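Local coordinates for protein poly(ADP-ribose) glycohydrolase (Thermomonospora curvata, PDB 3SIG) that hydrolyses the ribose-ribose glycosidic bonds of poly(ADP-ribose) and binds the product ADP-ribose in a macrodomain-type pocket, at residues A[162-165]-A[166-170]; A[235-238]-A[239-243]. All blocks are in the same frame, centred on the assembly; numbering follows the deposited sequence.

Contact 1 of 2, residues A[162-165]-A[166-170]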
loop_
_atom_site.group_PDB
_atom_site.type_symbol
_atom_site.label_atom_id
_atom_site.label_comp_id
_atom_site.label_asym_id
_atom_site.label_seq_id
_atom_site.Cartn_x
_atom_site.Cartn_y
_atom_site.Cartn_z
ATOM N N ARG A 162 11.945 -11.717 -9.617
ATOM C CA ARG A 162 12.793 -12.824 -9.150
ATOM C C ARG A 162 12.518 -13.169 -7.693
ATOM O O ARG A 162 12.386 -12.282 -6.846
ATOM C CB ARG A 162 14.262 -12.447 -9.300
ATOM C CG ARG A 162 14.771 -12.395 -10.737
ATOM C CD ARG A 162 15.162 -13.771 -11.235
ATOM N NE ARG A 162 16.295 -14.322 -10.487
ATOM C CZ ARG A 162 17.561 -14.291 -10.898
ATOM N NH1 ARG A 162 17.873 -13.737 -12.062
ATOM N NH2 ARG A 162 18.515 -14.815 -10.142
ATOM N N LEU A 163 12.404 -14.463 -7.405
ATOM C CA LEU A 163 12.143 -14.909 -6.058
ATOM C C LEU A 163 13.357 -14.631 -5.175
ATOM O O LEU A 163 14.488 -14.751 -5.637
ATOM C CB LEU A 163 11.755 -16.400 -6.035
ATOM C CG LEU A 163 10.376 -16.681 -6.647
ATOM C CD1 LEU A 163 10.245 -18.144 -7.077
ATOM C CD2 LEU A 163 9.271 -16.290 -5.682
ATOM N N LEU A 164 13.135 -14.322 -3.899
ATOM C CA LEU A 164 14.213 -13.918 -3.004
ATOM C C LEU A 164 14.792 -15.096 -2.256
ATOM O O LEU A 164 14.080 -16.007 -1.817
ATOM C CB LEU A 164 13.710 -12.884 -1.990
ATOM C CG LEU A 164 13.180 -11.572 -2.567
ATOM C CD1 LEU A 164 12.698 -10.634 -1.477
ATOM C CD2 LEU A 164 14.247 -10.867 -3.374
ATOM N N GLU A 165 16.096 -15.040 -2.059
ATOM C CA GLU A 165 16.775 -16.041 -1.225
ATOM C C GLU A 165 16.292 -15.964 0.213
ATOM O O GLU A 165 16.112 -16.972 0.888
ATOM C CB GLU A 165 18.284 -15.828 -1.252
ATOM C CG GLU A 165 18.909 -16.044 -2.617
ATOM C CD GLU A 165 18.754 -17.473 -3.125
ATOM O OE1 GLU A 165 18.744 -18.396 -2.289
ATOM O OE2 GLU A 165 18.617 -17.664 -4.356
ATOM N N GLU A 166 15.993 -14.741 0.653
ATOM C CA GLU A 166 15.531 -14.504 2.006
ATOM C C GLU A 166 14.346 -13.544 1.963
ATOM O O GLU A 166 14.522 -12.377 1.681
ATOM C CB GLU A 166 16.665 -13.882 2.832
ATOM C CG GLU A 166 16.279 -13.487 4.253
ATOM C CD GLU A 166 16.048 -14.683 5.150
ATOM O OE1 GLU A 166 17.005 -15.462 5.363
ATOM O OE2 GLU A 166 14.909 -14.848 5.638
ATOM N N PRO A 167 13.171 -14.054 2.227
ATOM C CA PRO A 167 11.982 -13.193 2.299
ATOM C C PRO A 167 12.040 -12.259 3.505
ATOM O O PRO A 167 12.739 -12.501 4.462
ATOM C CB PRO A 167 10.840 -14.188 2.442
ATOM C CG PRO A 167 11.503 -15.457 2.956
ATOM C CD PRO A 167 12.860 -15.472 2.467
ATOM N N TYR A 168 11.297 -11.180 3.438
ATOM C CA TYR A 168 11.192 -10.252 4.554
ATOM C C TYR A 168 9.733 -9.986 4.794
ATOM O O TYR A 168 8.932 -10.224 3.924
ATOM C CB TYR A 168 12.013 -8.969 4.304
ATOM C CG TYR A 168 11.609 -8.149 3.113
ATOM C CD1 TYR A 168 11.954 -8.518 1.838
ATOM C CD2 TYR A 168 10.830 -7.007 3.266
ATOM C CE1 TYR A 168 11.579 -7.793 0.748
ATOM C CE2 TYR A 168 10.464 -6.268 2.190
ATOM C CZ TYR A 168 10.811 -6.648 0.920
ATOM O OH TYR A 168 10.429 -5.875 -0.180
ATOM N N ARG A 169 9.370 -9.493 5.954
ATOM C CA ARG A 169 7.999 -9.205 6.294
ATOM C C ARG A 169 7.735 -7.733 6.516
ATOM O O ARG A 169 8.537 -7.047 7.137
ATOM C CB ARG A 169 7.582 -9.973 7.536
ATOM C CG ARG A 169 7.501 -11.488 7.304
ATOM C CD ARG A 169 6.824 -12.247 8.464
ATOM N NE ARG A 169 7.735 -12.286 9.590
ATOM C CZ ARG A 169 7.439 -12.843 10.764
ATOM N NH1 ARG A 169 6.251 -13.392 10.960
ATOM N NH2 ARG A 169 8.335 -12.845 11.747
ATOM N N VAL A 170 6.608 -7.259 5.996
ATOM C CA VAL A 170 6.123 -5.895 6.228
ATOM C C VAL A 170 4.669 -5.936 6.557
ATOM O O VAL A 170 3.963 -6.891 6.184
ATOM C CB VAL A 170 6.317 -5.015 4.979
ATOM C CG1 VAL A 170 7.772 -5.078 4.484
ATOM C CG2 VAL A 170 5.415 -5.438 3.839
#
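Leu164 reaches over a corner in the chain to Tyr168, four residues on, its CD1 lying 3.8 Å from CE1 of the tyrosine ring. The methyl comes in at the edge of the ring, near its plane, so the touch is edge-on and not over a face; CD1 of Leu164 is also 4.0 Å from CD1 of Tyr168. Leu164 points into the bend from its CB onward and holds CG anti to its carbonyl carbon (chi1 -61°). The tyrosine starts off across the bend, and it is the first torsion that swings its ring over: CG stands between the backbone N and the carbonyl carbon (chi1 61°), which lays the CD1-CE1 edge of the ring beside the leucine methyl.

The bend itself falls at Glu165 and Glu166, in the second strand of the hairpin formed by 147-157 and 163-175, within the mixed sheet of this macrodomain-type fold. Backbone bonds to strand 147-157 are made on both sides of it, from Leu164 to Phe156 and from Tyr168 to Val155, and the carbonyl O of Leu164 is hydrogen-bonded to Tyr20 OH. Both Leu164 and Tyr168 lie against Arg79 of helix 74-84, and Tyr168 also touches Leu75 and Thr82 there.

Glu166 packs by its backbone and CB against Leu164 and Glu165: its carbonyl O lies 3.8 Å from CB of Leu164, inside the bend, while its side chain heads outward to the surface. Glu165 sends its carboxylate away from the bend, where OE1 is hydrogen-bonded to Ser24 OG. The carbonyl O of Glu165 sits 3.9 Å from CD of Pro167, the residue from which the chain runs on to Tyr168.

Contact 2 of 2, residues A[235-238]-A[239-243]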
loop_
_atom_site.group_PDB
_atom_site.type_symbol
_atom_site.label_atom_id
_atom_site.label_comp_id
_atom_site.label_asym_id
_atom_site.label_seq_id
_atom_site.Cartn_x
_atom_site.Cartn_y
_atom_site.Cartn_z
ATOM N N THR A 235 -1.457 16.845 0.982
ATOM C CA THR A 235 -2.276 16.158 1.979
ATOM C C THR A 235 -1.365 15.540 3.029
ATOM O O THR A 235 -1.555 15.739 4.242
ATOM C CB THR A 235 -3.138 15.083 1.331
ATOM O OG1 THR A 235 -4.063 15.707 0.435
ATOM C CG2 THR A 235 -3.919 14.273 2.336
ATOM N N PHE A 236 -0.369 14.782 2.585
ATOM C CA PHE A 236 0.587 14.179 3.528
ATOM C C PHE A 236 1.393 15.240 4.262
ATOM O O PHE A 236 1.659 15.098 5.457
ATOM C CB PHE A 236 1.492 13.149 2.867
ATOM C CG PHE A 236 0.788 11.892 2.483
ATOM C CD1 PHE A 236 0.271 11.053 3.452
ATOM C CD2 PHE A 236 0.716 11.500 1.156
ATOM C CE1 PHE A 236 -0.369 9.844 3.097
ATOM C CE2 PHE A 236 0.100 10.292 0.810
ATOM C CZ PHE A 236 -0.435 9.472 1.789
ATOM N N ALA A 237 1.758 16.316 3.573
ATOM C CA ALA A 237 2.505 17.391 4.226
ATOM C C ALA A 237 1.733 18.043 5.354
ATOM O O ALA A 237 2.304 18.342 6.413
ATOM C CB ALA A 237 2.901 18.462 3.212
ATOM N N GLY A 238 0.459 18.303 5.154
ATOM C CA GLY A 238 -0.342 18.897 6.206
ATOM C C GLY A 238 -0.453 18.019 7.442
ATOM O O GLY A 238 -0.609 18.522 8.559
ATOM N N LEU A 239 -0.354 16.713 7.268
ATOM C CA LEU A 239 -0.417 15.775 8.376
ATOM C C LEU A 239 0.922 15.617 9.082
ATOM O O LEU A 239 0.964 15.430 10.312
ATOM C CB LEU A 239 -0.890 14.400 7.874
ATOM C CG LEU A 239 -2.353 14.400 7.417
ATOM C CD1 LEU A 239 -2.665 13.104 6.623
ATOM C CD2 LEU A 239 -3.344 14.600 8.534
ATOM N N LEU A 240 2.012 15.735 8.325
ATOM C CA LEU A 240 3.338 15.396 8.855
ATOM C C LEU A 240 4.207 16.603 9.156
ATOM O O LEU A 240 5.159 16.476 9.935
ATOM C CB LEU A 240 4.101 14.508 7.865
ATOM C CG LEU A 240 3.507 13.121 7.674
ATOM C CD1 LEU A 240 4.073 12.499 6.403
ATOM C CD2 LEU A 240 3.762 12.203 8.869
ATOM N N LEU A 241 3.881 17.755 8.585
ATOM C CA LEU A 241 4.730 18.959 8.704
ATOM C C LEU A 241 3.961 20.097 9.358
ATOM O O LEU A 241 2.766 20.011 9.625
ATOM C CB LEU A 241 5.195 19.418 7.321
ATOM C CG LEU A 241 5.938 18.407 6.463
ATOM C CD1 LEU A 241 6.367 18.986 5.110
ATOM C CD2 LEU A 241 7.131 17.901 7.192
ATOM N N ASP A 242 4.670 21.189 9.631
ATOM C CA ASP A 242 4.113 22.402 10.222
ATOM C C ASP A 242 3.160 22.146 11.375
ATOM O O ASP A 242 2.064 22.720 11.426
ATOM C CB ASP A 242 3.436 23.270 9.161
ATOM C CG ASP A 242 3.203 24.712 9.642
ATOM O OD1 ASP A 242 3.983 25.219 10.485
ATOM O OD2 ASP A 242 2.230 25.366 9.185
ATOM N N GLY A 243 3.591 21.330 12.323
ATOM C CA GLY A 243 2.807 21.087 13.519
ATOM C C GLY A 243 1.511 20.329 13.285
ATOM O O GLY A 243 0.579 20.398 14.075
HETATM O O HOH W 1 0.238 21.046 9.175
#
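Ala237 O accepts the N-H of Leu241 at 2.7 Å and Phe236 O that of Leu240 at 3.0 Å, the i to i+4 bonds that close helix 229-240 before Leu241 leaves helical geometry. The helix is the crossover of a beta-alpha-beta unit between strands 214-217 and 252-256. Weak i to i+3 bonds, Leu239 N to Phe236 O and Leu240 N to Ala237 O, accompany them, consistent with a tightening final turn; Leu239 N is also weakly bonded to Thr235 O. The leucines lie along the carbonyls of the preceding turn: CG of Leu239 is 3.5 Å from Thr235 O, and CG of Leu240 is equally near Phe236 O. Leu239 also packs on Ala200 and Leu204 of helix 189-209, joining the two helices. On another side of the helix CD1 of Leu241 rests 4.0 Å from the methyl CB of Ala237, and both residues touch Arg273 and Phe274 near the C-terminus. With CG of Leu241 anti to its carbonyl carbon (chi1 -56°), the isobutyl group folds back along the helix to meet that methyl. A water bridges the helix end, lying 2.7 Å from Gly238 O and 2.8 Å from Leu241 O.

Contacts 1 and 2 lie on opposite sides of the chain's centre, their centres about 33 Å apart, and share no element. Contact 1 is a corner within the hairpin strand 163-175 and is only partly buried, with charged residues at its bend; contact 2, at the end of helix 229-240, is mostly buried. The chemistry differs accordingly. No hydrogen bond joins the two segments of contact 1, where the one apolar side-chain touch is Leu164 on Tyr168 and the strand's backbone bonds go to its neighbour 147-157. In 235-243 most of the backbone bonds run within the helix end, with one between Leu239 and Phe246, and leucine carbons lie close to the helix carbonyl oxygens.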